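Local coordinates for thioesterase (Pseudomonas aeruginosa, PDB 2O5U) that probably hydrolyses the thioester bond of fatty acyl-CoA substrates, as a putative thioesterase of the 4-hydroxybenzoyl-CoA thioesterase family, at the interface of chains A and B and the interface of chains A and C. Numbering follows the deposited sequence. Chains: chain A/B/C, Thioesterase.

Contact 1: the interface of chains A and B. Residues chain A 19-22, 25, 40; chain B 19-22, 25, 40.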
# COMPACT_ATOMS: atom_id res chain seq x y z
N ILE A 19 -6.29 15.26 2.65
CA ILE A 19 -6.15 13.80 2.65
C ILE A 19 -5.55 13.43 3.98
O ILE A 19 -4.51 13.92 4.30
CB ILE A 19 -5.23 13.28 1.52
CG1 ILE A 19 -5.82 13.67 0.13
CG2 ILE A 19 -5.03 11.78 1.63
CD1 ILE A 19 -5.13 13.05 -1.07
N SER A 20 -6.23 12.59 4.75
CA SER A 20 -5.65 12.17 6.01
C SER A 20 -4.50 11.19 5.77
O SER A 20 -4.56 10.33 4.88
CB SER A 20 -6.72 11.55 6.92
OG SER A 20 -7.43 10.51 6.26
N THR A 21 -3.45 11.33 6.58
CA THR A 21 -2.33 10.40 6.52
C THR A 21 -2.66 9.10 7.31
O THR A 21 -3.51 9.10 8.24
CB THR A 21 -1.03 11.02 7.00
OG1 THR A 21 -1.31 11.65 8.27
CG2 THR A 21 -0.53 12.08 5.95
N ARG A 22 -2.00 8.00 6.91
CA ARG A 22 -2.24 6.70 7.50
C ARG A 22 -0.94 6.22 8.09
O ARG A 22 0.14 6.70 7.71
CB ARG A 22 -2.74 5.67 6.48
CG ARG A 22 -4.17 6.01 5.89
CD ARG A 22 -4.48 5.08 4.71
NE ARG A 22 -5.71 5.54 4.09
CZ ARG A 22 -6.34 4.93 3.10
NH1 ARG A 22 -5.86 3.77 2.65
NH2 ARG A 22 -7.45 5.47 2.57
N ASP A 25 1.84 5.17 5.91
CA ASP A 25 2.40 6.17 4.98
C ASP A 25 3.89 6.34 5.30
O ASP A 25 4.68 6.50 4.36
CB ASP A 25 1.73 7.53 5.07
CG ASP A 25 0.30 7.53 4.45
OD1 ASP A 25 -0.04 6.55 3.73
OD2 ASP A 25 -0.42 8.52 4.72
N PHE A 40 -1.58 10.06 -3.39
CA PHE A 40 -2.26 11.37 -3.15
C PHE A 40 -2.65 12.05 -4.49
O PHE A 40 -3.76 12.59 -4.58
CB PHE A 40 -1.38 12.34 -2.34
CG PHE A 40 -1.00 11.83 -0.97
CD1 PHE A 40 -1.86 11.00 -0.25
CD2 PHE A 40 0.18 12.24 -0.38
CE1 PHE A 40 -1.52 10.57 1.04
CE2 PHE A 40 0.54 11.77 0.95
CZ PHE A 40 -0.31 10.97 1.62
N ILE B 19 -11.41 8.83 8.20
CA ILE B 19 -10.25 8.52 7.38
C ILE B 19 -10.69 8.75 5.95
O ILE B 19 -11.76 8.26 5.53
CB ILE B 19 -9.73 7.07 7.59
CG1 ILE B 19 -9.12 6.94 8.99
CG2 ILE B 19 -8.64 6.70 6.56
CD1 ILE B 19 -8.94 5.49 9.39
N SER B 20 -9.93 9.55 5.21
CA SER B 20 -10.33 9.82 3.85
C SER B 20 -9.97 8.59 2.97
O SER B 20 -8.94 7.91 3.18
CB SER B 20 -9.69 11.12 3.36
OG SER B 20 -8.30 10.96 3.17
N THR B 21 -10.84 8.24 2.02
CA THR B 21 -10.54 7.10 1.16
C THR B 21 -9.65 7.53 -0.02
O THR B 21 -9.71 8.70 -0.43
CB THR B 21 -11.80 6.37 0.64
OG1 THR B 21 -12.64 7.32 -0.01
CG2 THR B 21 -12.55 5.65 1.82
N ARG B 22 -8.85 6.57 -0.55
CA ARG B 22 -7.89 6.80 -1.63
C ARG B 22 -8.26 6.02 -2.86
O ARG B 22 -8.93 4.99 -2.76
CB ARG B 22 -6.46 6.42 -1.17
CG ARG B 22 -5.98 7.39 -0.02
CD ARG B 22 -4.56 6.91 0.56
NE ARG B 22 -4.23 7.70 1.73
CZ ARG B 22 -3.09 7.60 2.40
NH1 ARG B 22 -2.14 6.76 1.98
NH2 ARG B 22 -2.91 8.35 3.48
N ASP B 25 -7.68 2.31 -2.85
CA ASP B 25 -8.34 1.49 -1.82
C ASP B 25 -9.24 0.47 -2.50
O ASP B 25 -9.36 -0.67 -2.01
CB ASP B 25 -9.22 2.33 -0.87
CG ASP B 25 -8.40 3.17 0.10
OD1 ASP B 25 -7.18 2.87 0.26
OD2 ASP B 25 -8.97 4.08 0.71
N PHE B 40 -6.77 0.96 8.27
CA PHE B 40 -7.67 1.86 9.02
C PHE B 40 -7.60 1.61 10.51
O PHE B 40 -7.62 2.56 11.27
CB PHE B 40 -9.13 1.67 8.62
CG PHE B 40 -9.42 2.02 7.18
CD1 PHE B 40 -8.65 2.95 6.47
CD2 PHE B 40 -10.55 1.44 6.54
CE1 PHE B 40 -8.97 3.27 5.10
CE2 PHE B 40 -10.85 1.75 5.20
CZ PHE B 40 -10.05 2.70 4.49
O HOH W 1 -6.33 8.52 3.82
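The turn that leads from strand 15-19 into the 3-10 helix 23-25 of this 4-hydroxybenzoyl-CoA thioesterase-type hotdog fold meets its own copy across a two-fold axis of the deposited assembly, with A:Arg22 reaching B:Asp25 and B:Arg22 reaching A:Asp25. Each pair is tip to tip and nearly coplanar, the guanidinium and carboxylate planes being 20° apart. The grip is end-on and forms a salt bridge: A:Arg22 NH2 lies 2.8 Å from B:Asp25 OD2 on the syn lone pair, while NH1 meets B:Asp25 OD1 at 2.9 Å on the syn side, slightly out of the carboxylate plane. The second hydrogen of A:Arg22 NH2 goes to the backbone carbonyl B:Ser20 O, 2.9 Å away and in the guanidinium plane; these bonds, with a water at NE, fix the rotation of the group. A:Arg22 keeps an extended chain from CG to NE, with CG beside the backbone N (chi1 -66°), which carries its tip across the axis. The two arginines slide past each other in opposite directions with guanidiniums stacked, and B:Arg22 CD sits over the centre of the A:Arg22 plane. On the opposite face of that plane B:Phe40 presents its rim, CE1 being 3.7 Å from A:Arg22 CZ. The like charges of the stacked pair are probably offset by the two aspartates. Within its own chain, B:Asp25 OD2 also accepts from B:Arg22 N, 2.8 Å away and well above the carboxylate plane, a second-shell bond that positions the carboxylate for its partner. Beside the arginine pair, the hydroxyls of A:Ser20 and B:Ser20 meet, and each receives the backbone N-H of the opposite serine; B:Ser20 N to A:Ser20 OG is 2.9 Å and almost straight (174° at the hydrogen). The water between the chains bonds to A:Ser20 O, at 2.7 Å, to B:Ser20 O, and to NE of A:Arg22 and B:Arg22.

Contact 2: the interface of chains A and C. Residues chain A 24-27, 33; chain C 23-24, 26-27.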
# COMPACT_ATOMS: atom_id res chain seq x y z
N HIS A 24 0.92 3.60 7.90
CA HIS A 24 1.97 2.99 7.08
C HIS A 24 2.39 3.94 5.95
O HIS A 24 3.13 3.52 5.05
CB HIS A 24 1.54 1.60 6.54
CG HIS A 24 2.69 0.70 6.13
ND1 HIS A 24 2.49 -0.59 5.68
CD2 HIS A 24 4.04 0.89 6.18
CE1 HIS A 24 3.67 -1.15 5.44
NE2 HIS A 24 4.62 -0.28 5.73
N ASP A 25 1.84 5.17 5.91
CA ASP A 25 2.40 6.17 4.98
C ASP A 25 3.89 6.34 5.30
O ASP A 25 4.68 6.50 4.36
CB ASP A 25 1.73 7.53 5.07
CG ASP A 25 0.30 7.53 4.45
OD1 ASP A 25 -0.04 6.55 3.73
OD2 ASP A 25 -0.42 8.52 4.72
N ASN A 26 4.24 6.29 6.59
CA ASN A 26 5.66 6.47 6.96
C ASN A 26 6.43 5.21 6.57
O ASN A 26 5.95 4.10 6.74
CB ASN A 26 5.82 6.75 8.47
CG ASN A 26 5.27 8.11 8.88
OD1 ASN A 26 5.12 8.97 8.04
ND2 ASN A 26 4.96 8.28 10.14
N ASP A 27 7.64 5.36 6.09
CA ASP A 27 8.47 4.16 5.89
C ASP A 27 9.53 4.10 7.00
O ASP A 27 9.41 4.76 8.07
CB ASP A 27 9.09 4.12 4.50
CG ASP A 27 10.17 5.21 4.27
OD1 ASP A 27 10.68 5.95 5.25
OD2 ASP A 27 10.50 5.33 3.08
N ASN A 33 6.53 7.96 2.63
CA ASN A 33 7.29 7.40 1.49
C ASN A 33 7.04 8.12 0.14
O ASN A 33 5.93 8.53 -0.17
CB ASN A 33 7.07 5.88 1.40
CG ASN A 33 7.90 5.25 0.33
OD1 ASN A 33 7.42 4.99 -0.77
ND2 ASN A 33 9.17 5.00 0.65
N TRP C 23 10.17 -2.60 -0.56
CA TRP C 23 10.82 -1.57 0.33
C TRP C 23 9.85 -1.14 1.41
O TRP C 23 10.17 -1.18 2.63
CB TRP C 23 11.23 -0.34 -0.48
CG TRP C 23 11.57 0.79 0.44
CD1 TRP C 23 10.76 1.84 0.82
CD2 TRP C 23 12.83 0.96 1.14
NE1 TRP C 23 11.46 2.66 1.73
CE2 TRP C 23 12.71 2.12 1.95
CE3 TRP C 23 14.02 0.20 1.18
CZ2 TRP C 23 13.78 2.62 2.69
CZ3 TRP C 23 15.10 0.69 1.97
CH2 TRP C 23 14.95 1.88 2.72
N HIS C 24 8.64 -0.77 0.97
CA HIS C 24 7.71 -0.13 1.90
C HIS C 24 6.93 -1.18 2.70
O HIS C 24 5.96 -0.84 3.39
CB HIS C 24 6.76 0.86 1.16
CG HIS C 24 6.12 1.90 2.05
ND1 HIS C 24 5.30 2.89 1.55
CD2 HIS C 24 6.26 2.16 3.38
CE1 HIS C 24 4.93 3.69 2.54
NE2 HIS C 24 5.49 3.27 3.66
N ASN C 26 8.29 -2.58 5.04
CA ASN C 26 8.74 -2.21 6.40
C ASN C 26 8.01 -0.94 6.83
O ASN C 26 7.82 -0.02 6.04
CB ASN C 26 10.27 -1.99 6.46
CG ASN C 26 11.05 -3.28 6.27
OD1 ASN C 26 10.51 -4.35 6.47
ND2 ASN C 26 12.30 -3.17 5.88
N ASP C 27 7.62 -0.85 8.08
CA ASP C 27 7.10 0.44 8.55
C ASP C 27 8.16 1.13 9.42
O ASP C 27 9.38 0.80 9.37
CB ASP C 27 5.77 0.28 9.30
CG ASP C 27 5.92 -0.46 10.66
OD1 ASP C 27 7.08 -0.70 11.24
OD2 ASP C 27 4.83 -0.80 11.14
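A:Asp27 OD2 is gripped from two sides, by the indole N-H of C:Trp23 across the contact and by the side-chain amide of A:Asn33 in its own chain. C:Trp23 NE1 stands 3.1 Å from this carboxylate oxygen; the bond is nearly straight at the hydrogen (176°), and the oxygen lies at the edge of the indole, in its plane. The donor comes from well above the carboxylate plane, and the two planes are steeply inclined. A:Asn33 ND2, 2.8 Å from A:Asp27 OD2, approaches the opposite face on the anti side, closer to the carboxylate plane. A:Asn33 has CG anti to the backbone N (chi1 -175°), which sends its amide toward A:Asp27, while CB, set by the backbone, lies over one face of the C:His24 ring, 3.6 Å from the ring centroid and offset toward the rim. C:His24 is thereby wedged against chain A. Its NE2 tip points roughly at A:Asn26 O, in the imidazole plane, for a weak bond of 3.2 Å. The carbonyl A:His24 O comes to 2.8 Å of C:His24 NE2 but well out of the ring plane; any bond there is strongly bent or shared. The twin approach of C:His24 O to A:His24 NE2 is alike. With CG anti to the backbone N (chi1 -159°) in both, the imidazoles slide past each other in opposite directions and meet edge to face, the CD2 atoms adjoining. The CB of A:Asp27 packs against C:His24 CD2 at 3.6 Å. By family analogy A:Asp27, in the Asp-x-Asp motif typical of 4-hydroxybenzoyl-CoA thioesterases, is likely the catalytic carboxylate. The site is built from the 3-10 helix 23-25, the loop that follows it, and A:Asn33 just ahead of helix 34-53, around a second two-fold axis of the deposited assembly.

The C-alpha centres of contact 1 and contact 2 lie about 14 Å apart, and both draw on the 3-10 helix 23-25 of chain A. A:Asp25 belongs to both: its carboxylate serves contact 1, whereas its backbone lies at the rim of contact 2. One short segment thus faces two neighbours, B and C, across separate two-fold axes of the four-copy deposited assembly. A:Ser20 and A:Arg22 carry the polar part of contact 1; A:His24, A:Asp27 and A:Asn33, with C:Trp23, that of contact 2. Such a tetramer is plausible for a hotdog protein and might couple assembly to the active-site segment, though the structure alone shows neither.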